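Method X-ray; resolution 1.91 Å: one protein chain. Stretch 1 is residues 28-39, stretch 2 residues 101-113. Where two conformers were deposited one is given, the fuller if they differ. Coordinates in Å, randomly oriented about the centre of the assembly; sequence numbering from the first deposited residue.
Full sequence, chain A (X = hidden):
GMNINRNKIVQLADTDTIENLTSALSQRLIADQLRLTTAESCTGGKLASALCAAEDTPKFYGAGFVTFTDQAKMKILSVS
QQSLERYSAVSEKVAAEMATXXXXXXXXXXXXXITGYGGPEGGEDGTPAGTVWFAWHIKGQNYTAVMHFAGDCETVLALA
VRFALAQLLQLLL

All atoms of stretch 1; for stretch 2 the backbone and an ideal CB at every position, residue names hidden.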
# COMPACT_ATOMS: atom_id res chain seq x y z
N ARG A 28 0.60 11.90 18.46
CA ARG A 28 1.30 11.13 19.48
C ARG A 28 2.67 10.68 19.01
O ARG A 28 3.67 10.80 19.74
CB ARG A 28 0.44 9.93 19.87
CG ARG A 28 1.14 9.01 20.83
CD ARG A 28 1.57 9.75 22.09
NE ARG A 28 2.40 8.87 22.90
CZ ARG A 28 1.91 8.01 23.79
NH1 ARG A 28 0.60 7.95 23.99
NH2 ARG A 28 2.74 7.23 24.47
N LEU A 29 2.75 10.13 17.79
CA LEU A 29 4.03 9.63 17.30
C LEU A 29 4.98 10.77 16.97
O LEU A 29 6.19 10.64 17.19
CB LEU A 29 3.83 8.73 16.08
CG LEU A 29 2.93 7.51 16.24
CD1 LEU A 29 2.52 6.95 14.88
CD2 LEU A 29 3.62 6.46 17.08
N ILE A 30 4.46 11.89 16.46
CA ILE A 30 5.30 13.06 16.22
C ILE A 30 5.89 13.55 17.54
O ILE A 30 7.08 13.88 17.63
CB ILE A 30 4.51 14.16 15.50
CG1 ILE A 30 4.11 13.72 14.10
CG2 ILE A 30 5.32 15.46 15.42
CD1 ILE A 30 3.29 14.75 13.36
N ALA A 31 5.06 13.60 18.58
CA ALA A 31 5.53 14.06 19.88
C ALA A 31 6.61 13.13 20.41
O ALA A 31 7.60 13.58 21.01
CB ALA A 31 4.36 14.15 20.86
N ASP A 32 6.45 11.83 20.20
CA ASP A 32 7.42 10.84 20.66
C ASP A 32 8.59 10.68 19.70
O ASP A 32 9.49 9.88 19.97
CB ASP A 32 6.74 9.49 20.86
CG ASP A 32 5.77 9.49 22.02
OD1 ASP A 32 5.73 10.49 22.78
OD2 ASP A 32 5.04 8.49 22.19
N GLN A 33 8.61 11.42 18.59
CA GLN A 33 9.65 11.28 17.57
C GLN A 33 9.83 9.82 17.15
O GLN A 33 10.94 9.30 17.04
CB GLN A 33 10.96 11.90 18.05
CG GLN A 33 11.00 13.40 17.83
CD GLN A 33 10.60 13.77 16.41
OE1 GLN A 33 9.52 14.32 16.17
NE2 GLN A 33 11.47 13.46 15.45
N LEU A 34 8.70 9.15 16.93
CA LEU A 34 8.68 7.76 16.49
C LEU A 34 8.23 7.67 15.04
O LEU A 34 7.38 8.46 14.60
CB LEU A 34 7.77 6.91 17.38
CG LEU A 34 8.14 6.76 18.85
CD1 LEU A 34 7.04 6.02 19.58
CD2 LEU A 34 9.48 6.04 19.01
N ARG A 35 8.79 6.71 14.29
CA ARG A 35 8.47 6.52 12.89
C ARG A 35 7.70 5.21 12.69
O ARG A 35 8.13 4.15 13.17
CB ARG A 35 9.73 6.54 12.02
CG ARG A 35 9.42 6.42 10.54
CD ARG A 35 10.28 7.35 9.67
NE ARG A 35 10.15 8.75 10.08
CZ ARG A 35 9.55 9.70 9.36
NH1 ARG A 35 8.99 9.43 8.19
NH2 ARG A 35 9.49 10.94 9.83
N LEU A 36 6.56 5.29 12.03
CA LEU A 36 5.64 4.17 11.85
C LEU A 36 5.80 3.56 10.47
O LEU A 36 6.11 4.25 9.50
CB LEU A 36 4.19 4.65 12.04
CG LEU A 36 3.02 3.69 11.78
CD1 LEU A 36 2.91 2.69 12.95
CD2 LEU A 36 1.71 4.51 11.61
N THR A 37 5.62 2.24 10.39
CA THR A 37 5.52 1.53 9.13
C THR A 37 4.38 0.52 9.26
O THR A 37 3.98 0.15 10.37
CB THR A 37 6.84 0.83 8.77
OG1 THR A 37 6.74 0.21 7.47
CG2 THR A 37 7.20 -0.22 9.83
N THR A 38 3.86 0.08 8.12
CA THR A 38 2.69 -0.80 8.09
C THR A 38 2.90 -1.93 7.09
O THR A 38 3.62 -1.78 6.10
CB THR A 38 1.41 -0.04 7.70
OG1 THR A 38 1.57 0.53 6.39
CG2 THR A 38 1.15 1.07 8.72
N ALA A 39 2.25 -3.06 7.36
CA ALA A 39 2.26 -4.23 6.49
C ALA A 39 0.85 -4.77 6.45
O ALA A 39 0.25 -5.00 7.51
CB ALA A 39 3.24 -5.31 7.02
N UNK A 101 9.12 -7.78 10.08
CA UNK A 101 9.68 -7.58 8.75
C UNK A 101 9.56 -6.14 8.27
O UNK A 101 10.49 -5.60 7.67
CB UNK A 101 8.99 -8.51 7.75
N UNK A 102 8.41 -5.49 8.54
CA UNK A 102 8.27 -4.10 8.11
C UNK A 102 9.24 -3.20 8.86
O UNK A 102 9.83 -2.29 8.26
CB UNK A 102 6.83 -3.62 8.32
N UNK A 103 9.42 -3.44 10.15
CA UNK A 103 10.40 -2.69 10.94
C UNK A 103 11.76 -2.78 10.27
O UNK A 103 12.43 -1.77 10.04
CB UNK A 103 10.47 -3.22 12.37
N UNK A 104 12.15 -4.00 9.85
CA UNK A 104 13.47 -4.21 9.27
C UNK A 104 13.62 -3.48 7.93
O UNK A 104 14.61 -2.78 7.70
CB UNK A 104 13.73 -5.71 9.08
N UNK A 105 12.66 -3.68 7.03
CA UNK A 105 12.74 -3.10 5.70
C UNK A 105 12.72 -1.57 5.74
O UNK A 105 13.40 -0.91 4.96
CB UNK A 105 11.59 -3.62 4.84
N UNK A 106 11.92 -1.00 6.64
CA UNK A 106 11.71 0.44 6.65
C UNK A 106 12.66 1.19 7.56
O UNK A 106 12.75 2.42 7.45
CB UNK A 106 10.27 0.75 7.07
N UNK A 107 13.40 0.50 8.43
CA UNK A 107 14.17 1.15 9.49
C UNK A 107 13.27 2.08 10.30
O UNK A 107 13.55 3.27 10.49
CB UNK A 107 15.35 1.93 8.90
N UNK A 108 12.15 1.54 10.77
CA UNK A 108 11.14 2.28 11.52
C UNK A 108 11.15 1.85 12.98
O UNK A 108 11.84 0.91 13.37
CB UNK A 108 9.75 2.07 10.91
N UNK A 109 10.36 2.57 13.80
CA UNK A 109 10.31 2.33 15.25
C UNK A 109 9.05 1.62 15.71
O UNK A 109 9.09 0.93 16.73
CB UNK A 109 10.43 3.66 16.00
N UNK A 110 7.94 1.81 15.00
CA UNK A 110 6.64 1.24 15.34
C UNK A 110 6.04 0.63 14.07
O UNK A 110 6.22 1.17 12.98
CB UNK A 110 5.71 2.30 15.94
N UNK A 111 5.34 -0.49 14.21
CA UNK A 111 4.68 -1.05 13.04
C UNK A 111 3.33 -1.68 13.39
O UNK A 111 3.05 -2.01 14.55
CB UNK A 111 5.59 -2.09 12.38
N UNK A 112 2.51 -1.82 12.35
CA UNK A 112 1.19 -2.45 12.40
C UNK A 112 1.14 -3.50 11.31
O UNK A 112 1.48 -3.20 10.16
CB UNK A 112 0.07 -1.43 12.23
N UNK A 113 0.65 -4.69 11.64
CA UNK A 113 0.45 -5.74 10.63
C UNK A 113 -1.01 -6.22 10.64
O UNK A 113 -1.63 -6.33 11.70
CB UNK A 113 1.40 -6.92 10.88

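Position 101 is helical, and nothing of stretch 1 lies within 5.5 Å of its ideal CB, so stretch 1 leaves the choice open; it is Gly 101. At 102 the CB points toward the strand, 3.7 Å from Thr 37 CG2 and 4.2 Å from Ala 39 CB, so the helix packs closely here and a small side chain suits. Ala 102 supplies one methyl, which meets both neighbours.

At 103 the CB points sideways, 5.1 Å from Thr 37 CG2, and many helix formers would do; Ile 103 bends its end nearer, bringing CD1 to 4.4 Å from that methyl. Positions 104 and 105 meet nothing of stretch 1, and polar, helix-compatible residues are reasonable: Glu 104 points away, and the end of Arg 105 leads away.

The CB at 106 points toward the strand, 3.6 Å from Thr 37 OG1, which again favours something small. Ala 106 fits. At 107 phi turns positive (52°) as the helix ends, a conformation that glycine, asparagine or aspartate adopts most readily; with its CB directed away from stretch 1, Asp 107 is at ease.

At 108 the CB faces Arg 35 O at 3.5 Å and Thr 37 CG2 at 3.6 Å, so a small apolar group is again apt, and Ala 108 touches both.

Position 109 lies beside the backbone N of Arg 35, a donor inviting a short acceptor; aspartate, asparagine or serine could be considered. Asp 109 has chi1 in m and accepts a hydrogen bond from Arg 35 N through OD2 (2.8 Å), while its own N donates to Arg 35 O (2.8 Å). A water also bridges its OD2 to Gln 33 O.

From 110 the chain runs as a strand parallel to stretch 1, so successive side chains alternate between faces. The CB at 110 lies 4.1 Å from Leu 36 CD1 and 4.8 Å from Leu 29 CD2; a beta-branched or other aliphatic residue suits this greasy surface. Val 110 places CG1 3.7 Å from Leu 36 CD1 and CG2 4.0 Å from Leu 34 CD1.

Position 111 shares its face with Thr 37, whose O is 3.4 Å from the ideal CB; a small residue, polar or not, is plausible. Ser 111 is found, its CB 3.5 Å from Thr 37 CG2.

At 112, back beside Leu 36 and Thr 38, an aliphatic is expected: Ile 112 sets CD1 4.0 Å from Leu 36 CD1. Position 113 pairs with Ala 39; several residues could fit, and Ala 113 is there.

Stretch 2 (101-113) GAIERADADVSIA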
# COMPACT_ATOMS: atom_id res chain seq x y z
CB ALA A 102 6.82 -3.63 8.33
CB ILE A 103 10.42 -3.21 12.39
CG1 ILE A 103 9.11 -2.87 13.11
CG2 ILE A 103 11.62 -2.65 13.18
CD1 ILE A 103 9.00 -1.44 13.62
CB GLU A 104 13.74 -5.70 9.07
CG GLU A 104 13.70 -6.57 10.32
CD GLU A 104 13.67 -8.07 10.01
OE1 GLU A 104 13.44 -8.86 10.95
OE2 GLU A 104 13.88 -8.46 8.84
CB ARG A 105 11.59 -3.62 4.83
CG ARG A 105 11.81 -4.99 4.23
CD ARG A 105 12.47 -4.89 2.87
NE ARG A 105 12.38 -6.13 2.11
CZ ARG A 105 12.83 -6.27 0.87
NH1 ARG A 105 13.40 -5.24 0.25
NH2 ARG A 105 12.71 -7.43 0.24
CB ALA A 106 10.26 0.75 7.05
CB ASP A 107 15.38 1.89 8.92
CG ASP A 107 16.37 2.30 9.99
OD1 ASP A 107 16.52 1.55 10.98
OD2 ASP A 107 17.01 3.36 9.84
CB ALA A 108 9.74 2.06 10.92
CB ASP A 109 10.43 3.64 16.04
CG ASP A 109 11.54 4.54 15.54
OD1 ASP A 109 12.72 4.17 15.73
OD2 ASP A 109 11.24 5.62 14.97
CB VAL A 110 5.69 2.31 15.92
CG1 VAL A 110 4.32 1.72 16.25
CG2 VAL A 110 6.33 2.97 17.13
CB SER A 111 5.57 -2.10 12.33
OG SER A 111 5.57 -3.34 13.01
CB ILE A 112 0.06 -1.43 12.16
CG1 ILE A 112 0.13 -0.25 13.11
CG2 ILE A 112 -1.31 -2.15 12.14
CD1 ILE A 112 -0.70 0.95 12.61
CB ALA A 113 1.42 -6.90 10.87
O HOH W 1 13.00 7.82 14.97
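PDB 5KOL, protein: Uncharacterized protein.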